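Local coordinates for protein beta-N-acetylhexosaminidase (Mycobacterium smegmatis, PDB 4YYF) that probably hydrolyses terminal non-reducing N-acetyl-D-hexosamine residues from N-acetyl-beta-D-hexosaminides, as a member of glycosyl hydrolase family 3, at residues D154-A166 against R173-A186. The protein carries 1 engineered substitution. Sequence-based numbering, arbitrary orientation.
Sequences DFAPVVDVTDAAA and RSFGSDPAVVTEYA. With ACT (acetate ion), chain D.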
loop_
_atom_site.group_PDB
_atom_site.type_symbol
_atom_site.label_atom_id
_atom_site.label_comp_id
_atom_site.label_asym_id
_atom_site.label_seq_id
_atom_site.Cartn_x
_atom_site.Cartn_y
_atom_site.Cartn_z
ATOM N N ASP A 154 -2.528 1.060 7.564
ATOM C CA ASP A 154 -1.580 -0.027 7.822
ATOM C C ASP A 154 -1.469 -0.876 6.563
ATOM O O ASP A 154 -2.478 -1.368 6.053
ATOM C CB ASP A 154 -2.048 -0.906 9.005
ATOM C CG ASP A 154 -1.019 -1.969 9.411
ATOM O OD1 ASP A 154 0.112 -1.986 8.866
ATOM O OD2 ASP A 154 -1.325 -2.789 10.315
ATOM N N PHE A 155 -0.250 -1.074 6.073
ATOM C CA PHE A 155 -0.052 -1.955 4.925
ATOM C C PHE A 155 -0.106 -3.399 5.397
ATOM O O PHE A 155 0.905 -4.093 5.451
ATOM C CB PHE A 155 1.270 -1.644 4.236
ATOM C CG PHE A 155 1.305 -0.278 3.594
ATOM C CD1 PHE A 155 0.257 0.143 2.774
ATOM C CD2 PHE A 155 2.362 0.592 3.829
ATOM C CE1 PHE A 155 0.283 1.417 2.164
ATOM C CE2 PHE A 155 2.393 1.865 3.232
ATOM C CZ PHE A 155 1.347 2.267 2.394
ATOM N N ALA A 156 -1.311 -3.825 5.757
ATOM C CA ALA A 156 -1.573 -5.172 6.248
ATOM C C ALA A 156 -3.070 -5.374 6.128
ATOM O O ALA A 156 -3.823 -4.406 6.160
ATOM C CB ALA A 156 -1.110 -5.295 7.720
ATOM N N PRO A 157 -3.537 -6.628 6.017
ATOM C CA PRO A 157 -2.810 -7.888 6.085
ATOM C C PRO A 157 -2.252 -8.327 4.742
ATOM O O PRO A 157 -2.791 -8.024 3.680
ATOM C CB PRO A 157 -3.897 -8.884 6.497
ATOM C CG PRO A 157 -5.140 -8.343 5.802
ATOM C CD PRO A 157 -4.998 -6.833 5.971
ATOM N N VAL A 158 -1.165 -9.075 4.826
ATOM C CA VAL A 158 -0.662 -9.864 3.719
ATOM C C VAL A 158 -1.698 -10.939 3.420
ATOM O O VAL A 158 -2.137 -11.655 4.322
ATOM C CB VAL A 158 0.653 -10.547 4.142
ATOM C CG1 VAL A 158 1.084 -11.617 3.120
ATOM C CG2 VAL A 158 1.744 -9.499 4.335
ATOM N N VAL A 159 -2.094 -11.062 2.159
ATOM C CA VAL A 159 -3.002 -12.141 1.771
ATOM C C VAL A 159 -2.300 -13.118 0.839
ATOM O O VAL A 159 -2.914 -14.057 0.321
ATOM C CB VAL A 159 -4.316 -11.609 1.145
ATOM C CG1 VAL A 159 -5.097 -10.757 2.164
ATOM C CG2 VAL A 159 -4.017 -10.800 -0.101
ATOM N N ASP A 160 -0.999 -12.912 0.653
ATOM C CA ASP A 160 -0.171 -13.892 -0.036
ATOM C C ASP A 160 -0.320 -15.274 0.583
ATOM O O ASP A 160 -0.452 -15.421 1.802
ATOM C CB ASP A 160 1.305 -13.486 0.005
ATOM C CG ASP A 160 1.572 -12.168 -0.686
ATOM O OD1 ASP A 160 0.915 -11.877 -1.713
ATOM O OD2 ASP A 160 2.441 -11.408 -0.191
ATOM N N VAL A 161 -0.297 -16.289 -0.277
ATOM C CA VAL A 161 -0.483 -17.671 0.122
ATOM C C VAL A 161 0.839 -18.380 -0.118
ATOM O O VAL A 161 1.367 -18.324 -1.226
ATOM C CB VAL A 161 -1.571 -18.314 -0.764
ATOM C CG1 VAL A 161 -1.748 -19.770 -0.430
ATOM C CG2 VAL A 161 -2.890 -17.540 -0.619
ATOM N N THR A 162 1.393 -19.035 0.903
ATOM C CA THR A 162 2.683 -19.699 0.726
ATOM C C THR A 162 2.972 -20.739 1.794
ATOM O O THR A 162 2.411 -20.704 2.893
ATOM C CB THR A 162 3.856 -18.683 0.739
ATOM O OG1 THR A 162 5.049 -19.316 0.259
ATOM C CG2 THR A 162 4.119 -18.191 2.142
ATOM N N ASP A 163 3.877 -21.649 1.458
ATOM C CA ASP A 163 4.396 -22.625 2.413
ATOM C C ASP A 163 5.909 -22.477 2.589
ATOM O O ASP A 163 6.566 -23.360 3.154
ATOM C CB ASP A 163 4.071 -24.044 1.946
ATOM C CG ASP A 163 4.524 -24.302 0.522
ATOM O OD1 ASP A 163 5.309 -23.493 -0.025
ATOM O OD2 ASP A 163 4.099 -25.321 -0.057
ATOM N N ALA A 164 6.457 -21.370 2.094
ATOM C CA ALA A 164 7.898 -21.115 2.195
ATOM C C ALA A 164 8.378 -21.075 3.646
ATOM O O ALA A 164 7.597 -20.814 4.564
ATOM C CB ALA A 164 8.256 -19.819 1.489
ATOM N N ALA A 165 9.665 -21.338 3.843
ATOM C CA ALA A 165 10.310 -21.190 5.143
ATOM C C ALA A 165 10.001 -19.836 5.773
ATOM O O ALA A 165 9.876 -18.827 5.072
ATOM C CB ALA A 165 11.806 -21.367 5.001
ATOM N N ALA A 166 9.894 -19.818 7.098
ATOM C CA ALA A 166 9.463 -18.624 7.829
ATOM C C ALA A 166 10.205 -17.332 7.464
ATOM O O ALA A 166 9.573 -16.329 7.150
ATOM C CB ALA A 166 9.530 -18.874 9.333
ATOM N N ARG A 173 5.102 -14.249 7.084
ATOM C CA ARG A 173 4.218 -13.095 6.945
ATOM C C ARG A 173 2.872 -13.510 6.355
ATOM O O ARG A 173 1.924 -12.725 6.334
ATOM C CB ARG A 173 4.851 -12.029 6.047
ATOM C CG ARG A 173 6.137 -11.422 6.580
ATOM C CD ARG A 173 6.826 -10.630 5.464
ATOM N NE ARG A 173 6.048 -9.458 5.048
ATOM C CZ ARG A 173 6.251 -8.788 3.918
ATOM N NH1 ARG A 173 7.185 -9.196 3.070
ATOM N NH2 ARG A 173 5.525 -7.712 3.635
ATOM N N SER A 174 2.798 -14.737 5.857
ATOM C CA SER A 174 1.555 -15.259 5.285
ATOM C C SER A 174 0.758 -16.046 6.313
ATOM O O SER A 174 1.329 -16.801 7.097
ATOM C CB SER A 174 1.855 -16.173 4.095
ATOM O OG SER A 174 0.748 -17.029 3.836
ATOM N N PHE A 175 -0.562 -15.887 6.293
ATOM C CA PHE A 175 -1.425 -16.614 7.223
ATOM C C PHE A 175 -1.558 -18.101 6.894
ATOM O O PHE A 175 -2.066 -18.861 7.704
ATOM C CB PHE A 175 -2.822 -15.971 7.308
ATOM C CG PHE A 175 -2.851 -14.686 8.089
ATOM C CD1 PHE A 175 -2.890 -14.707 9.483
ATOM C CD2 PHE A 175 -2.812 -13.466 7.441
ATOM C CE1 PHE A 175 -2.914 -13.525 10.206
ATOM C CE2 PHE A 175 -2.831 -12.282 8.153
ATOM C CZ PHE A 175 -2.872 -12.313 9.550
ATOM N N GLY A 176 -1.125 -18.525 5.713
ATOM C CA GLY A 176 -1.150 -19.948 5.420
ATOM C C GLY A 176 -0.972 -20.330 3.963
ATOM O O GLY A 176 -0.865 -19.476 3.086
ATOM N N SER A 177 -0.934 -21.635 3.720
ATOM C CA SER A 177 -0.765 -22.190 2.383
ATOM C C SER A 177 -2.115 -22.532 1.774
ATOM O O SER A 177 -2.204 -22.911 0.611
ATOM C CB SER A 177 0.089 -23.453 2.443
ATOM O OG SER A 177 -0.440 -24.369 3.385
ATOM N N ASP A 178 -3.162 -22.410 2.578
ATOM C CA ASP A 178 -4.519 -22.709 2.135
ATOM C C ASP A 178 -5.247 -21.377 1.958
ATOM O O ASP A 178 -5.403 -20.626 2.917
ATOM C CB ASP A 178 -5.218 -23.588 3.181
ATOM C CG ASP A 178 -6.624 -24.009 2.769
ATOM O OD1 ASP A 178 -7.251 -23.331 1.935
ATOM O OD2 ASP A 178 -7.113 -25.026 3.299
ATOM N N PRO A 179 -5.703 -21.082 0.729
ATOM C CA PRO A 179 -6.358 -19.790 0.467
ATOM C C PRO A 179 -7.575 -19.571 1.361
ATOM O O PRO A 179 -7.899 -18.431 1.664
ATOM C CB PRO A 179 -6.823 -19.909 -0.992
ATOM C CG PRO A 179 -6.040 -21.027 -1.578
ATOM C CD PRO A 179 -5.724 -21.968 -0.450
ATOM N N ALA A 180 -8.248 -20.644 1.764
ATOM C CA ALA A 180 -9.443 -20.505 2.602
ATOM C C ALA A 180 -9.040 -20.062 4.006
ATOM O O ALA A 180 -9.750 -19.286 4.656
ATOM C CB ALA A 180 -10.236 -21.813 2.647
ATOM N N VAL A 181 -7.893 -20.556 4.468
ATOM C CA VAL A 181 -7.340 -20.133 5.753
ATOM C C VAL A 181 -6.903 -18.676 5.691
ATOM O O VAL A 181 -7.164 -17.907 6.624
ATOM C CB VAL A 181 -6.171 -21.036 6.187
ATOM C CG1 VAL A 181 -5.490 -20.475 7.432
ATOM C CG2 VAL A 181 -6.677 -22.441 6.446
ATOM N N VAL A 182 -6.252 -18.283 4.595
ATOM C CA VAL A 182 -5.863 -16.888 4.436
ATOM C C VAL A 182 -7.091 -15.991 4.481
ATOM O O VAL A 182 -7.107 -14.986 5.191
ATOM C CB VAL A 182 -5.062 -16.643 3.138
ATOM C CG1 VAL A 182 -4.901 -15.140 2.880
ATOM C CG2 VAL A 182 -3.698 -17.321 3.226
ATOM N N THR A 183 -8.130 -16.371 3.747
ATOM C CA THR A 183 -9.347 -15.559 3.707
ATOM C C THR A 183 -9.928 -15.354 5.102
ATOM O O THR A 183 -10.254 -14.236 5.492
ATOM C CB THR A 183 -10.397 -16.190 2.798
ATOM O OG1 THR A 183 -9.841 -16.338 1.483
ATOM C CG2 THR A 183 -11.652 -15.318 2.742
ATOM N N GLU A 184 -10.044 -16.437 5.862
ATOM C CA GLU A 184 -10.571 -16.338 7.217
ATOM C C GLU A 184 -9.706 -15.458 8.112
ATOM O O GLU A 184 -10.208 -14.530 8.744
ATOM C CB GLU A 184 -10.715 -17.727 7.841
ATOM C CG GLU A 184 -11.532 -17.724 9.111
ATOM C CD GLU A 184 -11.515 -19.062 9.819
ATOM O OE1 GLU A 184 -10.774 -19.967 9.373
ATOM O OE2 GLU A 184 -12.241 -19.200 10.827
ATOM N N TYR A 185 -8.406 -15.735 8.161
ATOM C CA TYR A 185 -7.535 -15.046 9.110
ATOM C C TYR A 185 -7.150 -13.632 8.686
ATOM O O TYR A 185 -7.237 -12.687 9.490
ATOM C CB TYR A 185 -6.302 -15.903 9.443
ATOM C CG TYR A 185 -6.611 -16.982 10.440
ATOM C CD1 TYR A 185 -7.230 -18.165 10.047
ATOM C CD2 TYR A 185 -6.303 -16.813 11.784
ATOM C CE1 TYR A 185 -7.530 -19.159 10.973
ATOM C CE2 TYR A 185 -6.601 -17.795 12.717
ATOM C CZ TYR A 185 -7.210 -18.960 12.305
ATOM O OH TYR A 185 -7.492 -19.923 13.237
ATOM N N ALA A 186 -6.740 -13.453 7.433
ATOM C CA ALA A 186 -6.458 -12.090 6.973
ATOM C C ALA A 186 -7.739 -11.251 7.000
ATOM O O ALA A 186 -7.709 -10.049 7.286
ATOM C CB ALA A 186 -5.856 -12.093 5.576
HETATM C C ACT D . 7.234 -6.943 -0.132
HETATM O O ACT D . 7.275 -5.711 -0.360
HETATM O OXT ACT D . 7.505 -7.291 1.036
HETATM C CH3 ACT D . 6.900 -7.951 -1.189
HETATM O O HOH W 1 -1.614 -14.419 4.117
HETATM O O HOH W 2 2.053 -19.460 5.943
#
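In the TIM-barrel-like N-terminal domain of this family 3 glycosidase, the loop after strand 153-154 folds back on residues 173-186, a short approach and the first turns of helix 179-196; Ser174 and Asp160 join the two. Ser174 OG donates to Asp160 O (2.9 Å) and accepts from Gly176 N, closing an ST turn, so one small hydroxyl fixes both its own turn and the facing backbone. With OG opposite the backbone N (chi1 160°), the hydroxyl faces Asp160 O while still reaching Gly176 N. Gly176, whose extended backbone (phi 166°, psi 177°) suits a residue without a side chain, takes the hydrogen bond from Thr162 N to Gly176 O (3.2 Å), the N-H coming from above the carbonyl plane. A water ties Val158 O and Asp160 O to Phe175 N. Branched and compact apolar groups suit the face of the helix: Val182 CG2 meets Val161 CG2 (3.9 Å), and Ala186 CB, small enough for a close approach, lies against Val159 CG1 (3.7 Å) and Pro157, which follows a cis peptide. The Phe175 ring turns its edge to Val158 O and to Pro157 CB, which is 3.9 Å from Phe175 CE2. The long arm of Arg173 passes Val158; Arg173 NH1 donates to OXT of an acetate, probably from the crystallisation liquor (2.8 Å), while NH2 forms a salt bridge with Glu106 of strand 100-107. Asp160 OD2 hydrogen-bonds to His204 ND1 of strand 199-205, and helix 234-239 packs on Val159 and Val182.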